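Local coordinates for protein teicoplanin pseudoaglycone deacetylases Orf2 (Actinoplanes teichomyceticus, PDB 3DFF) that probably removes an acetyl group from the teicoplanin pseudoaglycone, a glycopeptide antibiotic intermediate, through zinc-dependent hydrolysis of an amide bond, at residues E78-L83 with V88-G93; V43-A48 with Y74-D79. One frame throughout, in Å; residues are numbered along the deposited sequence.

Contact 1: E78-L83 with V88-G93; sequences EDIAAL and VAHRHG
Asp79 and His92 meet by a hydrogen bond, NE2 to OD2 at 2.8 Å, where the last helix of a β-α-β crossover packs on the edge strand of a Rossmann-like parallel sheet. The oxygen lies close to the plane of the imidazole, but the donor reaches it on its anti side, and carboxylate and ring are turned 45° apart. Next along the helix, Ile80 sends CG1 over the centre of the His90 ring, a CH-pi contact of 3.6 Å from CG1 to the ring centroid. The same CG1 is also 3.6 Å from His92 CE1, so one methylene touches both histidines, meeting His92 obliquely, while His90 ND1 itself lies over a face of the His92 ring. His90 reaches this place because its CG is set between the backbone N and the carbonyl carbon (chi1 60°), and its CB rests 3.6 Å from Leu83 CD1. The other methyl of Leu83, CD2, packs 3.7 Å from Val88 CG2. Behind this shell, Tyr229 OH takes the second oxygen of Asp79, OD1, so both carboxylate oxygens are held and its rotation is fixed. Backbone bonds of Ala89 and Arg91 to strand 37-42 seat the edge strand, while Leu83 and Val88 also pack against helix 19-33. His90 binds a zinc in a crystal structure of this protein, though none is bound to it here. Where the chain turns from helix to strand, the nearly straight bond from Val88 N to Leu83 O, 2.9 Å long, ties the two ends together.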
loop_
_atom_site.group_PDB
_atom_site.type_symbol
_atom_site.label_atom_id
_atom_site.label_comp_id
_atom_site.label_asym_id
_atom_site.label_seq_id
_atom_site.Cartn_x
_atom_site.Cartn_y
_atom_site.Cartn_z
ATOM N N GLU A 78 -14.429 -2.299 3.810
ATOM C CA GLU A 78 -13.466 -2.411 4.916
ATOM C C GLU A 78 -12.562 -1.194 5.005
ATOM O O GLU A 78 -12.308 -0.679 6.104
ATOM C CB GLU A 78 -12.582 -3.654 4.761
ATOM C CG GLU A 78 -13.282 -4.947 4.978
ATOM C CD GLU A 78 -12.407 -6.154 4.692
ATOM O OE1 GLU A 78 -11.262 -6.012 4.192
ATOM O OE2 GLU A 78 -12.904 -7.262 4.944
ATOM N N ASP A 79 -12.067 -0.741 3.851
ATOM C CA ASP A 79 -11.158 0.387 3.783
ATOM C C ASP A 79 -11.840 1.662 4.283
ATOM O O ASP A 79 -11.243 2.468 4.996
ATOM C CB ASP A 79 -10.678 0.564 2.345
ATOM C CG ASP A 79 -9.593 1.606 2.203
ATOM O OD1 ASP A 79 -8.484 1.446 2.790
ATOM O OD2 ASP A 79 -9.821 2.589 1.473
ATOM N N ILE A 80 -13.106 1.839 3.912
ATOM C CA ILE A 80 -13.835 3.023 4.351
ATOM C C ILE A 80 -14.032 2.998 5.871
ATOM O O ILE A 80 -13.849 4.032 6.518
ATOM C CB ILE A 80 -15.177 3.135 3.616
ATOM C CG1 ILE A 80 -14.913 3.394 2.122
ATOM C CG2 ILE A 80 -16.059 4.247 4.219
ATOM C CD1 ILE A 80 -16.167 3.206 1.246
ATOM N N ALA A 81 -14.358 1.835 6.420
ATOM C CA ALA A 81 -14.480 1.661 7.879
ATOM C C ALA A 81 -13.137 1.966 8.557
ATOM O O ALA A 81 -13.082 2.752 9.506
ATOM C CB ALA A 81 -14.975 0.275 8.221
ATOM N N ALA A 82 -12.044 1.395 8.035
ATOM C CA ALA A 82 -10.717 1.601 8.627
ATOM C C ALA A 82 -10.321 3.068 8.637
ATOM O O ALA A 82 -9.927 3.599 9.690
ATOM C CB ALA A 82 -9.654 0.754 7.896
ATOM N N LEU A 83 -10.453 3.729 7.485
ATOM C CA LEU A 83 -10.077 5.134 7.332
ATOM C C LEU A 83 -11.038 6.055 8.117
ATOM O O LEU A 83 -10.584 7.023 8.740
ATOM C CB LEU A 83 -9.996 5.512 5.842
ATOM C CG LEU A 83 -8.914 4.718 5.095
ATOM C CD1 LEU A 83 -8.968 4.956 3.601
ATOM C CD2 LEU A 83 -7.529 5.100 5.643
ATOM N N VAL A 88 -10.087 9.865 8.710
ATOM C CA VAL A 88 -9.493 10.393 7.469
ATOM C C VAL A 88 -10.316 10.017 6.205
ATOM O O VAL A 88 -11.082 9.053 6.227
ATOM C CB VAL A 88 -7.996 9.962 7.278
ATOM C CG1 VAL A 88 -7.139 10.324 8.490
ATOM C CG2 VAL A 88 -7.894 8.470 7.001
ATOM N N ALA A 89 -10.127 10.780 5.128
ATOM C CA ALA A 89 -10.859 10.606 3.851
ATOM C C ALA A 89 -10.250 9.513 2.972
ATOM O O ALA A 89 -9.047 9.237 3.050
ATOM C CB ALA A 89 -10.880 11.928 3.072
ATOM N N HIS A 90 -11.081 8.934 2.098
ATOM C CA HIS A 90 -10.651 7.855 1.191
ATOM C C HIS A 90 -10.971 8.233 -0.239
ATOM O O HIS A 90 -11.897 9.021 -0.484
ATOM C CB HIS A 90 -11.396 6.561 1.523
ATOM C CG HIS A 90 -12.887 6.674 1.398
ATOM N ND1 HIS A 90 -13.573 6.324 0.252
ATOM C CD2 HIS A 90 -13.820 7.125 2.270
ATOM C CE1 HIS A 90 -14.867 6.542 0.428
ATOM N NE2 HIS A 90 -15.043 7.039 1.641
ATOM N N ARG A 91 -10.235 7.635 -1.173
ATOM C CA ARG A 91 -10.498 7.744 -2.606
ATOM C C ARG A 91 -10.080 6.425 -3.259
ATOM O O ARG A 91 -8.926 6.012 -3.156
ATOM C CB ARG A 91 -9.733 8.918 -3.222
ATOM C CG ARG A 91 -9.984 9.116 -4.725
ATOM C CD ARG A 91 -9.511 10.485 -5.155
ATOM N NE ARG A 91 -9.679 10.723 -6.587
ATOM C CZ ARG A 91 -10.025 11.900 -7.106
ATOM N NH1 ARG A 91 -10.267 12.939 -6.309
ATOM N NH2 ARG A 91 -10.132 12.041 -8.415
ATOM N N HIS A 92 -11.024 5.776 -3.929
ATOM C CA HIS A 92 -10.773 4.450 -4.483
ATOM C C HIS A 92 -10.519 4.489 -5.988
ATOM O O HIS A 92 -11.412 4.835 -6.779
ATOM C CB HIS A 92 -11.928 3.516 -4.133
ATOM C CG HIS A 92 -12.022 3.197 -2.672
ATOM N ND1 HIS A 92 -13.188 2.793 -2.064
ATOM C CD2 HIS A 92 -11.082 3.234 -1.697
ATOM C CE1 HIS A 92 -12.954 2.566 -0.780
ATOM N NE2 HIS A 92 -11.688 2.845 -0.531
ATOM N N GLY A 93 -9.301 4.132 -6.381
ATOM C CA GLY A 93 -8.850 4.199 -7.771
ATOM C C GLY A 93 -9.442 3.116 -8.662
ATOM O O GLY A 93 -10.186 2.242 -8.179
#

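Contact 2: V43-A48 with Y74-D79; sequences VFAGAA and YRRKED
Arg76 leaves helix 71-85 with CG beside its backbone N (chi1 -84°) and then runs extended from CG to NE, which carries its guanidinium to the carbonyl of Ala45. The loop it meets follows strand 37-42 of the Rossmann-like sheet, at the carboxyl end of the parallel strands, the end where such folds place their active site and where the zinc lies here. The grip is side-on: NE and NH2 both give a hydrogen bond to the one atom Ala45 O, from NE at 2.9 Å and from NH2 at 2.7 Å. That oxygen sits in the guanidinium plane, at its edge. The two donors use it differently, since NE arrives in the carbonyl plane, whereas NH2 stands above it, 38° out, and sits on neither lone pair. Both bonds are noticeably bent, as expected when two neighbouring N-H groups converge on a single acceptor. Two bonds hold the guanidinium's tilt at the loop, and Arg76 NH1 is left to bond a glycerol, probably from the crystallisation liquor. Ala45 CB lies near the NE end of the group, out of its plane, 4.3 Å from NE. Further out, the carbonyl is presented by an inverse gamma turn centred on Phe44, closed by a weak bond from Ala45 N to Val43 O, and backbone bonds of Val43 and Gly46 to Phe95 hold the loop. Past Ala45 the chain still skirts the guanidinium edge: Gly46 CA lies close to its plane, 4.1 Å from Arg76 NH2.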
loop_
_atom_site.group_PDB
_atom_site.type_symbol
_atom_site.label_atom_id
_atom_site.label_comp_id
_atom_site.label_asym_id
_atom_site.label_seq_id
_atom_site.Cartn_x
_atom_site.Cartn_y
_atom_site.Cartn_z
ATOM N N VAL A 43 -4.701 2.977 -5.182
ATOM C CA VAL A 43 -4.511 2.750 -6.618
ATOM C C VAL A 43 -5.270 1.516 -7.117
ATOM O O VAL A 43 -6.082 1.611 -8.037
ATOM C CB VAL A 43 -3.009 2.619 -6.951
ATOM C CG1 VAL A 43 -2.766 2.370 -8.453
ATOM C CG2 VAL A 43 -2.273 3.876 -6.494
ATOM N N PHE A 44 -4.999 0.358 -6.515
ATOM C CA PHE A 44 -5.532 -0.909 -7.027
ATOM C C PHE A 44 -6.837 -1.290 -6.344
ATOM O O PHE A 44 -6.983 -2.368 -5.769
ATOM C CB PHE A 44 -4.443 -2.002 -6.988
ATOM C CG PHE A 44 -3.318 -1.718 -7.930
ATOM C CD1 PHE A 44 -3.458 -1.977 -9.298
ATOM C CD2 PHE A 44 -2.140 -1.120 -7.475
ATOM C CE1 PHE A 44 -2.424 -1.677 -10.217
ATOM C CE2 PHE A 44 -1.096 -0.811 -8.387
ATOM C CZ PHE A 44 -1.253 -1.082 -9.771
ATOM N N ALA A 45 -7.793 -0.372 -6.408
ATOM C CA ALA A 45 -9.123 -0.561 -5.821
ATOM C C ALA A 45 -10.180 -0.684 -6.921
ATOM O O ALA A 45 -11.360 -0.576 -6.636
ATOM C CB ALA A 45 -9.455 0.619 -4.884
ATOM N N GLY A 46 -9.736 -0.952 -8.149
ATOM C CA GLY A 46 -10.633 -0.990 -9.316
ATOM C C GLY A 46 -11.618 -2.134 -9.237
ATOM O O GLY A 46 -11.260 -3.252 -8.841
ATOM N N ALA A 47 -12.876 -1.839 -9.584
ATOM C CA ALA A 47 -13.947 -2.826 -9.567
ATOM C C ALA A 47 -13.620 -4.015 -10.453
ATOM O O ALA A 47 -13.119 -3.861 -11.561
ATOM C CB ALA A 47 -15.229 -2.178 -10.026
ATOM N N ALA A 48 -13.910 -5.207 -9.958
ATOM C CA ALA A 48 -13.687 -6.412 -10.727
ATOM C C ALA A 48 -14.941 -7.270 -10.677
ATOM O O ALA A 48 -15.711 -7.229 -9.712
ATOM C CB ALA A 48 -12.482 -7.178 -10.185
ATOM N N TYR A 74 -16.355 -5.689 -1.042
ATOM C CA TYR A 74 -16.132 -6.029 0.368
ATOM C C TYR A 74 -14.919 -5.275 0.899
ATOM O O TYR A 74 -14.977 -4.677 1.974
ATOM C CB TYR A 74 -15.924 -7.533 0.574
ATOM C CG TYR A 74 -17.194 -8.347 0.717
ATOM C CD1 TYR A 74 -17.858 -8.831 -0.407
ATOM C CD2 TYR A 74 -17.714 -8.655 1.973
ATOM C CE1 TYR A 74 -19.029 -9.578 -0.304
ATOM C CE2 TYR A 74 -18.899 -9.420 2.094
ATOM C CZ TYR A 74 -19.543 -9.870 0.943
ATOM O OH TYR A 74 -20.700 -10.615 1.034
ATOM N N ARG A 75 -13.828 -5.277 0.135
ATOM C CA ARG A 75 -12.586 -4.658 0.577
ATOM C C ARG A 75 -12.664 -3.139 0.605
ATOM O O ARG A 75 -12.061 -2.473 1.462
ATOM C CB ARG A 75 -11.415 -5.147 -0.291
ATOM C CG ARG A 75 -11.103 -6.619 -0.074
ATOM C CD ARG A 75 -9.771 -6.990 -0.713
ATOM N NE ARG A 75 -8.648 -6.361 -0.023
ATOM C CZ ARG A 75 -7.386 -6.421 -0.450
ATOM N NH1 ARG A 75 -7.100 -7.056 -1.575
ATOM N NH2 ARG A 75 -6.417 -5.826 0.232
ATOM N N ARG A 76 -13.425 -2.573 -0.333
ATOM C CA ARG A 76 -13.627 -1.142 -0.338
ATOM C C ARG A 76 -14.383 -0.735 0.914
ATOM O O ARG A 76 -14.046 0.287 1.513
ATOM C CB ARG A 76 -14.436 -0.700 -1.553
ATOM C CG ARG A 76 -13.588 -0.504 -2.791
ATOM C CD ARG A 76 -14.484 -0.017 -3.929
ATOM N NE ARG A 76 -13.719 0.216 -5.150
ATOM C CZ ARG A 76 -14.128 1.007 -6.139
ATOM N NH1 ARG A 76 -15.271 1.674 -6.020
ATOM N NH2 ARG A 76 -13.389 1.161 -7.221
ATOM N N LYS A 77 -15.400 -1.515 1.289
ATOM C CA LYS A 77 -16.175 -1.201 2.508
ATOM C C LYS A 77 -15.305 -1.294 3.757
ATOM O O LYS A 77 -15.396 -0.436 4.640
ATOM C CB LYS A 77 -17.412 -2.087 2.643
ATOM C CG LYS A 77 -18.457 -1.778 1.580
ATOM C CD LYS A 77 -19.704 -2.629 1.768
ATOM C CE LYS A 77 -20.786 -2.189 0.794
ATOM N NZ LYS A 77 -21.940 -3.131 0.804
ATOM N N GLU A 78 -14.429 -2.299 3.810
ATOM C CA GLU A 78 -13.466 -2.411 4.916
ATOM C C GLU A 78 -12.562 -1.194 5.005
ATOM O O GLU A 78 -12.308 -0.679 6.104
ATOM C CB GLU A 78 -12.582 -3.654 4.761
ATOM C CG GLU A 78 -13.282 -4.947 4.978
ATOM C CD GLU A 78 -12.407 -6.154 4.692
ATOM O OE1 GLU A 78 -11.262 -6.012 4.192
ATOM O OE2 GLU A 78 -12.904 -7.262 4.944
ATOM N N ASP A 79 -12.067 -0.741 3.851
ATOM C CA ASP A 79 -11.158 0.387 3.783
ATOM C C ASP A 79 -11.840 1.662 4.283
ATOM O O ASP A 79 -11.243 2.468 4.996
ATOM C CB ASP A 79 -10.678 0.564 2.345
ATOM C CG ASP A 79 -9.593 1.606 2.203
ATOM O OD1 ASP A 79 -8.484 1.446 2.790
ATOM O OD2 ASP A 79 -9.821 2.589 1.473
#

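Overall arrangement
Both contacts depend on helix 71-85: contact 2 uses its earlier turns, contact 1 the later ones, and the helix segments overlap at Glu78 and Asp79. Both are partly buried. In the larger contact 1, Leu83, Val88 and Asp79 form the buried side, with His90 and Ile80 nearer the surface; contact 2, almost wholly a guanidinium on a carbonyl, runs from buried Ala45 to exposed Ala47. The former joins helix to edge strand, the latter helix to a loop; Asp79 and Ala45 each have a side chain about 11 Å from the zinc. They meet at His92, whose ND1 packs 3.4 Å from Arg76 CG and whose CB lies against Ala45 CB, making one continuous patch along one side of helix 71-85.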